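Local coordinates for pectinesterase (Sitophilus oryzae, PDB 4PMH), which probably helps to digest plant cell walls by hydrolysing the methyl esters of pectin, releasing methanol and leaving free galacturonate units, at residues A193-L196 against T201-A204; G289-S294 against S334-S339; S122-N125 against P129-S132; Y42-G47 against Q52-A57. One frame throughout, in Å; residues are numbered along the deposited sequence.

Contact 1 (A193-L196 against T201-A204); sequences ARLL and TLYA
L195 meets the second segment at two places, through its main chain and through the end of its side chain. Its carbonyl O lies 3.8 Å from CG2 of T201, a van der Waals contact of methyl with main chain. The side chain leaves the strand toward T201 and L202; with CG turned opposite the carbonyl carbon (chi1 -52°), CD1 is carried on to CD2 of L202, 4.1 Å away, and the two leucines cross obliquely. This is the layered interior of the right-handed parallel beta-helix, the fold of the pectinesterase family. Strands 194-196 and 202-204 belong to different parallel sheets of the same winding; they share no backbone ladder and meet through side chains set against side chain or main chain. The leucine pair is enclosed by L181, Y216 and I221 from neighbouring strands. L196, next along, turns its own side chain away and offers its main chain instead: its carbonyl C is 3.6 Å from T201 CG2. OG1 stands beside the nitrogen of T201 (chi1 -54°), which puts CG2 anti to that nitrogen and against the strand. T201 follows directly on Q199 and D200, by similarity the transition-state stabiliser and the proton donor, and its OG1 is hydrogen-bonded to the carbonyl O of E222.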
loop_
_atom_site.group_PDB
_atom_site.type_symbol
_atom_site.label_atom_id
_atom_site.label_comp_id
_atom_site.label_asym_id
_atom_site.label_seq_id
_atom_site.Cartn_x
_atom_site.Cartn_y
_atom_site.Cartn_z
ATOM N N ALA A 193 -2.107 -8.985 8.521
ATOM C CA ALA A 193 -0.885 -9.194 7.775
ATOM C C ALA A 193 0.172 -8.225 8.228
ATOM O O ALA A 193 -0.105 -7.274 8.982
ATOM C CB ALA A 193 -1.159 -9.026 6.278
ATOM N N ARG A 194 1.396 -8.484 7.776
ATOM C CA ARG A 194 2.542 -7.655 8.083
ATOM C C ARG A 194 3.245 -7.369 6.742
ATOM O O ARG A 194 3.595 -8.299 6.019
ATOM C CB ARG A 194 3.487 -8.404 9.057
ATOM C CG ARG A 194 2.869 -8.822 10.403
ATOM C CD ARG A 194 3.805 -9.651 11.296
ATOM N NE ARG A 194 5.082 -8.980 11.566
ATOM C CZ ARG A 194 6.291 -9.349 11.108
ATOM N NH1 ARG A 194 6.474 -10.430 10.347
ATOM N NH2 ARG A 194 7.358 -8.615 11.426
ATOM N N LEU A 195 3.416 -6.097 6.411
ATOM C CA LEU A 195 3.967 -5.673 5.141
ATOM C C LEU A 195 5.232 -4.860 5.448
ATOM O O LEU A 195 5.149 -3.829 6.111
ATOM C CB LEU A 195 2.905 -4.865 4.353
ATOM C CG LEU A 195 1.532 -5.543 4.186
ATOM C CD1 LEU A 195 0.526 -4.574 3.591
ATOM C CD2 LEU A 195 1.651 -6.792 3.322
ATOM N N LEU A 196 6.402 -5.353 5.011
ATOM C CA LEU A 196 7.683 -4.872 5.514
ATOM C C LEU A 196 8.608 -4.397 4.396
ATOM O O LEU A 196 8.833 -5.085 3.420
ATOM C CB LEU A 196 8.413 -5.969 6.302
ATOM C CG LEU A 196 7.621 -6.882 7.257
ATOM C CD1 LEU A 196 8.510 -7.999 7.789
ATOM C CD2 LEU A 196 6.984 -6.109 8.397
ATOM N N THR A 201 7.188 0.337 0.222
ATOM C CA THR A 201 6.690 -0.935 0.753
ATOM C C THR A 201 5.363 -1.400 0.145
ATOM O O THR A 201 5.274 -2.524 -0.361
ATOM C CB THR A 201 6.581 -0.882 2.285
ATOM O OG1 THR A 201 7.839 -0.471 2.835
ATOM C CG2 THR A 201 6.124 -2.215 2.863
ATOM N N LEU A 202 4.334 -0.575 0.214
ATOM C CA LEU A 202 2.996 -0.983 -0.211
ATOM C C LEU A 202 2.539 -0.094 -1.353
ATOM O O LEU A 202 2.371 1.109 -1.179
ATOM C CB LEU A 202 1.983 -0.928 0.943
ATOM C CG LEU A 202 0.508 -1.003 0.552
ATOM C CD1 LEU A 202 0.232 -2.233 -0.294
ATOM C CD2 LEU A 202 -0.405 -1.005 1.779
ATOM N N TYR A 203 2.372 -0.697 -2.528
ATOM C CA TYR A 203 1.845 -0.028 -3.707
ATOM C C TYR A 203 0.341 -0.296 -3.700
ATOM O O TYR A 203 -0.130 -1.267 -4.276
ATOM C CB TYR A 203 2.495 -0.590 -4.972
ATOM C CG TYR A 203 2.358 0.231 -6.256
ATOM C CD1 TYR A 203 1.526 1.339 -6.341
ATOM C CD2 TYR A 203 3.065 -0.137 -7.412
ATOM C CE1 TYR A 203 1.421 2.069 -7.521
ATOM C CE2 TYR A 203 2.949 0.584 -8.597
ATOM C CZ TYR A 203 2.128 1.682 -8.641
ATOM O OH TYR A 203 2.003 2.410 -9.798
ATOM N N ALA A 204 -0.408 0.588 -3.051
ATOM C CA ALA A 204 -1.842 0.359 -2.822
ATOM C C ALA A 204 -2.677 1.007 -3.933
ATOM O O ALA A 204 -3.047 2.192 -3.857
ATOM C CB ALA A 204 -2.245 0.904 -1.464
#

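Contact 2 (G289-S294 against S334-S339); sequences GRAWDS and SGRTYS
The loop that carries R290 and W292, substrate-binding residues by similarity, is tied through D293 to a second loop, forty residues on, by a salt bridge to R336 and a hydroxyl contact with S334. R336 comes side-on and grips the carboxylate with two nitrogens. NE donates to OD2 of D293 over 3.0 Å, and NH2 donates to OD1 of D293 over 2.9 Å; both bonds are almost straight, and each oxygen uses its syn lone pair. Carboxylate and guanidinium planes lie only 11° apart, which suits a side-on bidentate pair. The arginine chain starts out extended and then bends at chi3 (67°), which swings this edge of the group round to the aspartate. OD2 has a second donor, the hydroxyl OG of S334, at 2.5 Å, unusually short and doubtful as an exact value. The same OG accepts from the backbone N of R336 at 3.2 Å, closing an ST turn that keeps the serine and the arginine together before the one carboxylate. These loops follow strands 286-290 and 329-330 of the parallel beta-helix, where R290 forms a salt bridge with D226, the nucleophile by similarity. With a leucine in place of R336 both guanidinium bonds vanish, and the buried carboxylate of D293 would probably be left without its countercharge and freer to turn. NH2 of R336 also bonds to N309 OD1, its guanidinium makes a cation-pi contact with Y302, and CB of A291 lies 3.7 Å from R336 NH2.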
loop_
_atom_site.group_PDB
_atom_site.type_symbol
_atom_site.label_atom_id
_atom_site.label_comp_id
_atom_site.label_asym_id
_atom_site.label_seq_id
_atom_site.Cartn_x
_atom_site.Cartn_y
_atom_site.Cartn_z
ATOM N N GLY A 289 2.737 12.691 5.106
ATOM C CA GLY A 289 2.513 12.490 3.693
ATOM C C GLY A 289 3.075 13.536 2.755
ATOM O O GLY A 289 3.473 14.637 3.174
ATOM N N ARG A 290 3.123 13.147 1.484
ATOM C CA ARG A 290 3.358 14.053 0.375
ATOM C C ARG A 290 2.639 13.518 -0.862
ATOM O O ARG A 290 2.386 12.326 -0.985
ATOM C CB ARG A 290 4.848 14.197 0.078
ATOM C CG ARG A 290 5.528 12.964 -0.497
ATOM C CD ARG A 290 7.022 13.229 -0.646
ATOM N NE ARG A 290 7.755 12.059 -1.100
ATOM C CZ ARG A 290 8.956 12.091 -1.677
ATOM N NH1 ARG A 290 9.614 13.232 -1.843
ATOM N NH2 ARG A 290 9.517 10.966 -2.083
ATOM N N ALA A 291 2.333 14.409 -1.781
ATOM C CA ALA A 291 1.650 14.017 -2.993
ATOM C C ALA A 291 2.647 13.329 -3.912
ATOM O O ALA A 291 3.775 13.829 -4.107
ATOM C CB ALA A 291 1.055 15.236 -3.668
ATOM N N TRP A 292 2.246 12.156 -4.409
ATOM C CA TRP A 292 2.952 11.521 -5.528
ATOM C C TRP A 292 2.304 12.073 -6.777
ATOM O O TRP A 292 1.192 11.699 -7.149
ATOM C CB TRP A 292 2.909 9.995 -5.486
ATOM C CG TRP A 292 3.592 9.340 -6.694
ATOM C CD1 TRP A 292 4.593 9.877 -7.477
ATOM C CD2 TRP A 292 3.319 8.042 -7.223
ATOM N NE1 TRP A 292 4.952 8.977 -8.477
ATOM C CE2 TRP A 292 4.185 7.844 -8.331
ATOM C CE3 TRP A 292 2.433 7.016 -6.863
ATOM C CZ2 TRP A 292 4.168 6.672 -9.085
ATOM C CZ3 TRP A 292 2.411 5.864 -7.617
ATOM C CH2 TRP A 292 3.275 5.693 -8.709
ATOM N N ASP A 293 3.013 13.013 -7.389
ATOM C CA ASP A 293 2.541 13.744 -8.545
ATOM C C ASP A 293 3.021 12.953 -9.772
ATOM O O ASP A 293 3.878 13.439 -10.545
ATOM C CB ASP A 293 3.120 15.190 -8.534
ATOM C CG ASP A 293 2.249 16.186 -7.751
ATOM O OD1 ASP A 293 1.184 15.786 -7.191
ATOM O OD2 ASP A 293 2.628 17.383 -7.735
ATOM N N SER A 294 2.503 11.733 -9.927
ATOM C CA SER A 294 2.952 10.837 -11.023
ATOM C C SER A 294 2.756 11.464 -12.398
ATOM O O SER A 294 1.698 12.018 -12.703
ATOM C CB SER A 294 2.274 9.458 -10.994
ATOM O OG SER A 294 0.916 9.543 -10.626
ATOM N N SER A 334 6.940 16.075 -7.378
ATOM C CA SER A 334 7.160 17.016 -8.474
ATOM C C SER A 334 7.883 18.310 -8.086
ATOM O O SER A 334 8.361 19.037 -8.967
ATOM C CB SER A 334 5.807 17.387 -9.087
ATOM O OG SER A 334 4.978 18.075 -8.158
ATOM N N GLY A 335 7.983 18.591 -6.790
ATOM C CA GLY A 335 8.413 19.900 -6.310
ATOM C C GLY A 335 7.244 20.825 -5.996
ATOM O O GLY A 335 7.440 21.942 -5.498
ATOM N N ARG A 336 6.023 20.385 -6.283
ATOM C CA ARG A 336 4.851 21.190 -5.965
ATOM C C ARG A 336 4.733 21.365 -4.447
ATOM O O ARG A 336 4.529 20.397 -3.725
ATOM C CB ARG A 336 3.582 20.561 -6.531
ATOM C CG ARG A 336 2.308 21.267 -6.083
ATOM C CD ARG A 336 1.113 20.777 -6.855
ATOM N NE ARG A 336 0.746 19.381 -6.591
ATOM C CZ ARG A 336 -0.361 18.983 -5.967
ATOM N NH1 ARG A 336 -1.236 19.860 -5.474
ATOM N NH2 ARG A 336 -0.591 17.692 -5.826
ATOM N N THR A 337 4.878 22.600 -3.979
ATOM C CA THR A 337 4.857 22.888 -2.549
ATOM C C THR A 337 3.525 22.452 -1.913
ATOM O O THR A 337 2.471 22.536 -2.546
ATOM C CB THR A 337 5.054 24.377 -2.270
ATOM O OG1 THR A 337 3.903 25.096 -2.699
ATOM C CG2 THR A 337 6.255 24.912 -2.988
ATOM N N TYR A 338 3.591 21.956 -0.678
ATOM C CA TYR A 338 2.371 21.583 0.055
ATOM C C TYR A 338 1.535 22.843 0.296
ATOM O O TYR A 338 2.075 23.878 0.729
ATOM C CB TYR A 338 2.653 20.887 1.395
ATOM C CG TYR A 338 1.348 20.713 2.154
ATOM C CD1 TYR A 338 0.394 19.797 1.725
ATOM C CD2 TYR A 338 1.035 21.525 3.246
ATOM C CE1 TYR A 338 -0.835 19.690 2.364
ATOM C CE2 TYR A 338 -0.189 21.428 3.886
ATOM C CZ TYR A 338 -1.117 20.515 3.459
ATOM O OH TYR A 338 -2.314 20.425 4.126
ATOM N N SER A 339 0.239 22.765 -0.010
ATOM C CA SER A 339 -0.682 23.869 0.277
ATOM C C SER A 339 -1.989 23.336 0.888
ATOM O O SER A 339 -2.731 22.592 0.247
ATOM C CB SER A 339 -0.965 24.665 -0.998
ATOM O OG SER A 339 -1.717 25.853 -0.735
#

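Contact 3 (S122-N125 against P129-S132); sequences SLFN and PAYS
The carbonyl O of N125 lies 3.1 Å from CD1 of Y131 and 3.6 Å from CB of the same tyrosine, a case of close packing round a polar atom. Neither is a hydrogen bond; N125 O approaches the CD1 side of the ring obliquely, and CD1 of Y131 also comes within 3.4 Å of the carbonyl C of N125. The tyrosine has CG anti to its nitrogen (chi1 -176°), which brings CD1 to the incoming loop, where it reaches CB of F124 at 4.2 Å. The ring of F124 makes the remaining contact: its CE1 meets the methyl CB of the buried A130 at 4.0 Å. The short connection between the two segments is braced by its own polar groups: N125 OD1 accepts from the backbone N of A127, an Asx turn, and the backbone N of N125 donates to D128 OD2. Were Y131 exchanged for a serine, the ring beside the N125 peptide would go, and a gap would probably open next to F124 CB that lets this loop shift. A130 occupies the N-cap position of helix 131-138, so the chain passes from the connection straight into that helix, which the disulfide C137-C148 links to helix 145-148. F124 stacks on Y134 of the same helix and meets Y81 of strand 80-82, while F124 and A130 both rest on Q52 of helix 51-61.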
loop_
_atom_site.group_PDB
_atom_site.type_symbol
_atom_site.label_atom_id
_atom_site.label_comp_id
_atom_site.label_asym_id
_atom_site.label_seq_id
_atom_site.Cartn_x
_atom_site.Cartn_y
_atom_site.Cartn_z
ATOM N N SER A 122 13.011 -19.645 -12.075
ATOM C CA SER A 122 12.636 -21.039 -11.904
ATOM C C SER A 122 11.215 -21.220 -11.363
ATOM O O SER A 122 10.741 -22.342 -11.253
ATOM C CB SER A 122 13.646 -21.781 -11.017
ATOM O OG SER A 122 13.706 -21.236 -9.705
ATOM N N LEU A 123 10.522 -20.138 -11.057
ATOM C CA LEU A 123 9.123 -20.242 -10.646
ATOM C C LEU A 123 8.159 -20.283 -11.834
ATOM O O LEU A 123 6.960 -20.538 -11.641
ATOM C CB LEU A 123 8.755 -19.079 -9.721
ATOM C CG LEU A 123 9.481 -19.086 -8.379
ATOM C CD1 LEU A 123 9.342 -17.729 -7.710
ATOM C CD2 LEU A 123 8.948 -20.198 -7.479
ATOM N N PHE A 124 8.669 -20.043 -13.048
ATOM C CA PHE A 124 7.798 -19.768 -14.190
ATOM C C PHE A 124 8.127 -20.605 -15.432
ATOM O O PHE A 124 9.265 -20.611 -15.907
ATOM C CB PHE A 124 7.811 -18.269 -14.516
ATOM C CG PHE A 124 7.333 -17.413 -13.381
ATOM C CD1 PHE A 124 5.972 -17.261 -13.133
ATOM C CD2 PHE A 124 8.231 -16.758 -12.569
ATOM C CE1 PHE A 124 5.522 -16.487 -12.083
ATOM C CE2 PHE A 124 7.802 -15.975 -11.520
ATOM C CZ PHE A 124 6.441 -15.831 -11.273
ATOM N N ASN A 125 7.130 -21.348 -15.902
ATOM C CA ASN A 125 7.182 -21.994 -17.220
ATOM C C ASN A 125 6.319 -21.189 -18.200
ATOM O O ASN A 125 5.318 -20.563 -17.804
ATOM C CB ASN A 125 6.713 -23.465 -17.110
ATOM C CG ASN A 125 6.692 -24.192 -18.448
ATOM O OD1 ASN A 125 5.779 -24.003 -19.244
ATOM N ND2 ASN A 125 7.678 -25.064 -18.681
ATOM N N PRO A 129 -0.045 -19.444 -16.085
ATOM C CA PRO A 129 -0.901 -18.261 -16.178
ATOM C C PRO A 129 -0.253 -16.923 -15.828
ATOM O O PRO A 129 -0.675 -15.916 -16.370
ATOM C CB PRO A 129 -2.067 -18.575 -15.225
ATOM C CG PRO A 129 -1.593 -19.697 -14.371
ATOM C CD PRO A 129 -0.618 -20.470 -15.197
ATOM N N ALA A 130 0.764 -16.894 -14.971
ATOM C CA ALA A 130 1.459 -15.621 -14.663
ATOM C C ALA A 130 2.734 -15.383 -15.482
ATOM O O ALA A 130 3.525 -14.469 -15.163
ATOM C CB ALA A 130 1.782 -15.533 -13.177
ATOM N N TYR A 131 2.930 -16.165 -16.545
ATOM C CA TYR A 131 4.181 -16.101 -17.297
ATOM C C TYR A 131 4.384 -14.724 -17.943
ATOM O O TYR A 131 5.501 -14.197 -17.955
ATOM C CB TYR A 131 4.254 -17.220 -18.353
ATOM C CG TYR A 131 5.583 -17.236 -19.082
ATOM C CD1 TYR A 131 6.696 -17.844 -18.523
ATOM C CD2 TYR A 131 5.732 -16.602 -20.303
ATOM C CE1 TYR A 131 7.921 -17.835 -19.179
ATOM C CE2 TYR A 131 6.953 -16.593 -20.964
ATOM C CZ TYR A 131 8.031 -17.204 -20.397
ATOM O OH TYR A 131 9.239 -17.208 -21.055
ATOM N N SER A 132 3.306 -14.135 -18.453
ATOM C CA SER A 132 3.397 -12.821 -19.097
ATOM C C SER A 132 3.863 -11.737 -18.112
ATOM O O SER A 132 4.662 -10.865 -18.473
ATOM C CB SER A 132 2.077 -12.437 -19.765
ATOM O OG SER A 132 0.981 -12.555 -18.859
#

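Contact 4 (Y42-G47 against Q52-A57); sequences YTVGNG and QAAVNA
Y42 packs strand 42-44 against helix 51-61 from its first side-chain carbon onward, the opening step of a beta-alpha-beta unit completed by strand 67-71. Its CB touches the methyl CB of A54 at 4.1 Å. Chi1 of -49° then directs the ring along the helix toward the next turn. There CD1 and CE1 of Y42 share one partner, the methyl of A57, whose CB lies 3.9 Å from CE1. At the tip, OH comes to 4.0 Å from the carbonyl O of A57, too far for a hydrogen bond. A54 and A57 stand one helical turn apart, and their small side chains let the tyrosine lie close along the helix. Two residues on, V44 adds its CG2 branch, 3.8 Å from A54 CB, so that this methyl is touched by both strand residues. The axes of strand and helix are 8.2 Å apart and run almost exactly antiparallel (171°), as expected where a strand leads into the helix that returns over it. Strand 42-44 is the edge of its parallel sheet, paired with 67-71, and the helix packs over this end of the beta-helix. From T43 to N46 the chain reverses through a type II turn, closed by N46 N bonding to T43 O; G45 holds its third position, where a side chain would strike the carbonyl O of V44. One turn along the helix, Q52 NE2 donates to N56 OD1 at 3.1 Å, from above the carbonyl plane of the asparagine.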
loop_
_atom_site.group_PDB
_atom_site.type_symbol
_atom_site.label_atom_id
_atom_site.label_comp_id
_atom_site.label_asym_id
_atom_site.label_seq_id
_atom_site.Cartn_x
_atom_site.Cartn_y
_atom_site.Cartn_z
ATOM N N TYR A 42 -5.765 -25.790 -1.617
ATOM C CA TYR A 42 -4.374 -25.993 -2.026
ATOM C C TYR A 42 -3.469 -25.590 -0.886
ATOM O O TYR A 42 -3.643 -24.508 -0.317
ATOM C CB TYR A 42 -4.083 -25.125 -3.237
ATOM C CG TYR A 42 -5.153 -25.279 -4.284
ATOM C CD1 TYR A 42 -5.112 -26.332 -5.192
ATOM C CD2 TYR A 42 -6.222 -24.396 -4.353
ATOM C CE1 TYR A 42 -6.102 -26.494 -6.145
ATOM C CE2 TYR A 42 -7.202 -24.558 -5.294
ATOM C CZ TYR A 42 -7.140 -25.605 -6.192
ATOM O OH TYR A 42 -8.112 -25.767 -7.142
ATOM N N THR A 43 -2.505 -26.440 -0.539
ATOM C CA THR A 43 -1.626 -26.200 0.610
ATOM C C THR A 43 -0.162 -26.247 0.192
ATOM O O THR A 43 0.301 -27.256 -0.341
ATOM C CB THR A 43 -1.889 -27.226 1.707
ATOM O OG1 THR A 43 -3.250 -27.088 2.156
ATOM C CG2 THR A 43 -0.957 -26.985 2.896
ATOM N N VAL A 44 0.546 -25.146 0.404
ATOM C CA VAL A 44 1.964 -25.086 0.145
ATOM C C VAL A 44 2.618 -25.767 1.344
ATOM O O VAL A 44 2.528 -25.272 2.480
ATOM C CB VAL A 44 2.469 -23.637 0.019
ATOM C CG1 VAL A 44 3.954 -23.612 -0.310
ATOM C CG2 VAL A 44 1.687 -22.880 -1.048
ATOM N N GLY A 45 3.275 -26.897 1.102
ATOM C CA GLY A 45 3.804 -27.742 2.182
ATOM C C GLY A 45 3.032 -29.054 2.318
ATOM O O GLY A 45 3.505 -29.964 2.963
ATOM N N ASN A 46 1.836 -29.133 1.732
ATOM C CA ASN A 46 1.076 -30.374 1.655
ATOM C C ASN A 46 0.335 -30.503 0.295
ATOM O O ASN A 46 -0.894 -30.715 0.235
ATOM C CB ASN A 46 0.107 -30.480 2.839
ATOM C CG ASN A 46 -0.556 -31.850 2.928
ATOM O OD1 ASN A 46 0.028 -32.861 2.527
ATOM N ND2 ASN A 46 -1.792 -31.882 3.411
ATOM N N GLY A 47 1.113 -30.419 -0.791
ATOM C CA GLY A 47 0.581 -30.462 -2.150
ATOM C C GLY A 47 1.288 -29.548 -3.146
ATOM O O GLY A 47 1.254 -29.804 -4.356
ATOM N N GLN A 52 3.658 -20.075 -5.927
ATOM C CA GLN A 52 3.196 -19.837 -7.300
ATOM C C GLN A 52 2.456 -21.071 -7.813
ATOM O O GLN A 52 1.426 -20.936 -8.451
ATOM C CB GLN A 52 4.355 -19.483 -8.251
ATOM C CG GLN A 52 3.878 -18.872 -9.577
ATOM C CD GLN A 52 3.041 -17.619 -9.358
ATOM O OE1 GLN A 52 3.473 -16.687 -8.683
ATOM N NE2 GLN A 52 1.817 -17.615 -9.888
ATOM N N ALA A 53 2.989 -22.262 -7.532
ATOM C CA ALA A 53 2.363 -23.507 -7.985
ATOM C C ALA A 53 0.950 -23.691 -7.444
ATOM O O ALA A 53 0.081 -24.186 -8.148
ATOM C CB ALA A 53 3.214 -24.718 -7.633
ATOM N N ALA A 54 0.717 -23.294 -6.202
ATOM C CA ALA A 54 -0.627 -23.391 -5.622
ATOM C C ALA A 54 -1.559 -22.362 -6.284
ATOM O O ALA A 54 -2.701 -22.660 -6.562
ATOM C CB ALA A 54 -0.578 -23.170 -4.129
ATOM N N VAL A 55 -1.047 -21.146 -6.515
ATOM C CA VAL A 55 -1.799 -20.062 -7.156
ATOM C C VAL A 55 -2.214 -20.506 -8.551
ATOM O O VAL A 55 -3.386 -20.362 -8.945
ATOM C CB VAL A 55 -0.980 -18.744 -7.227
ATOM C CG1 VAL A 55 -1.598 -17.740 -8.200
ATOM C CG2 VAL A 55 -0.820 -18.147 -5.840
ATOM N N ASN A 56 -1.257 -21.098 -9.264
ATOM C CA ASN A 56 -1.468 -21.562 -10.610
ATOM C C ASN A 56 -2.553 -22.625 -10.628
ATOM O O ASN A 56 -3.426 -22.605 -11.486
ATOM C CB ASN A 56 -0.191 -22.176 -11.182
ATOM C CG ASN A 56 0.867 -21.144 -11.530
ATOM O OD1 ASN A 56 0.616 -19.938 -11.540
ATOM N ND2 ASN A 56 2.067 -21.626 -11.841
ATOM N N ALA A 57 -2.486 -23.565 -9.700
ATOM C CA ALA A 57 -3.494 -24.636 -9.649
ATOM C C ALA A 57 -4.898 -24.074 -9.478
ATOM O O ALA A 57 -5.818 -24.465 -10.200
ATOM C CB ALA A 57 -3.186 -25.638 -8.537
#

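Overall arrangement
The four contacts follow one another along a single elongated beta-helix. Contacts 3 and 4 share one end, their centres 14 Å apart, and meet where F124 CE1 lies 3.8 Å from Q52 CG and P129 CG lies 3.6 Å from N56 OD1. Contact 2 is on the other side of the chain's centre, about 42 Å from contact 4 between centres. Contact 1 sits near the middle, 22 Å from contact 2 between centres, yet the two touch where Y203 OH comes 3.7 Å from W292 CH2. Both border the inferred active site: Q199 and D200 lie between the segments of contact 1, the side chain of T201 about 6 Å from that of D200, and contact 2 contains R290 and W292. Contacts 3 and 4 lie away from it.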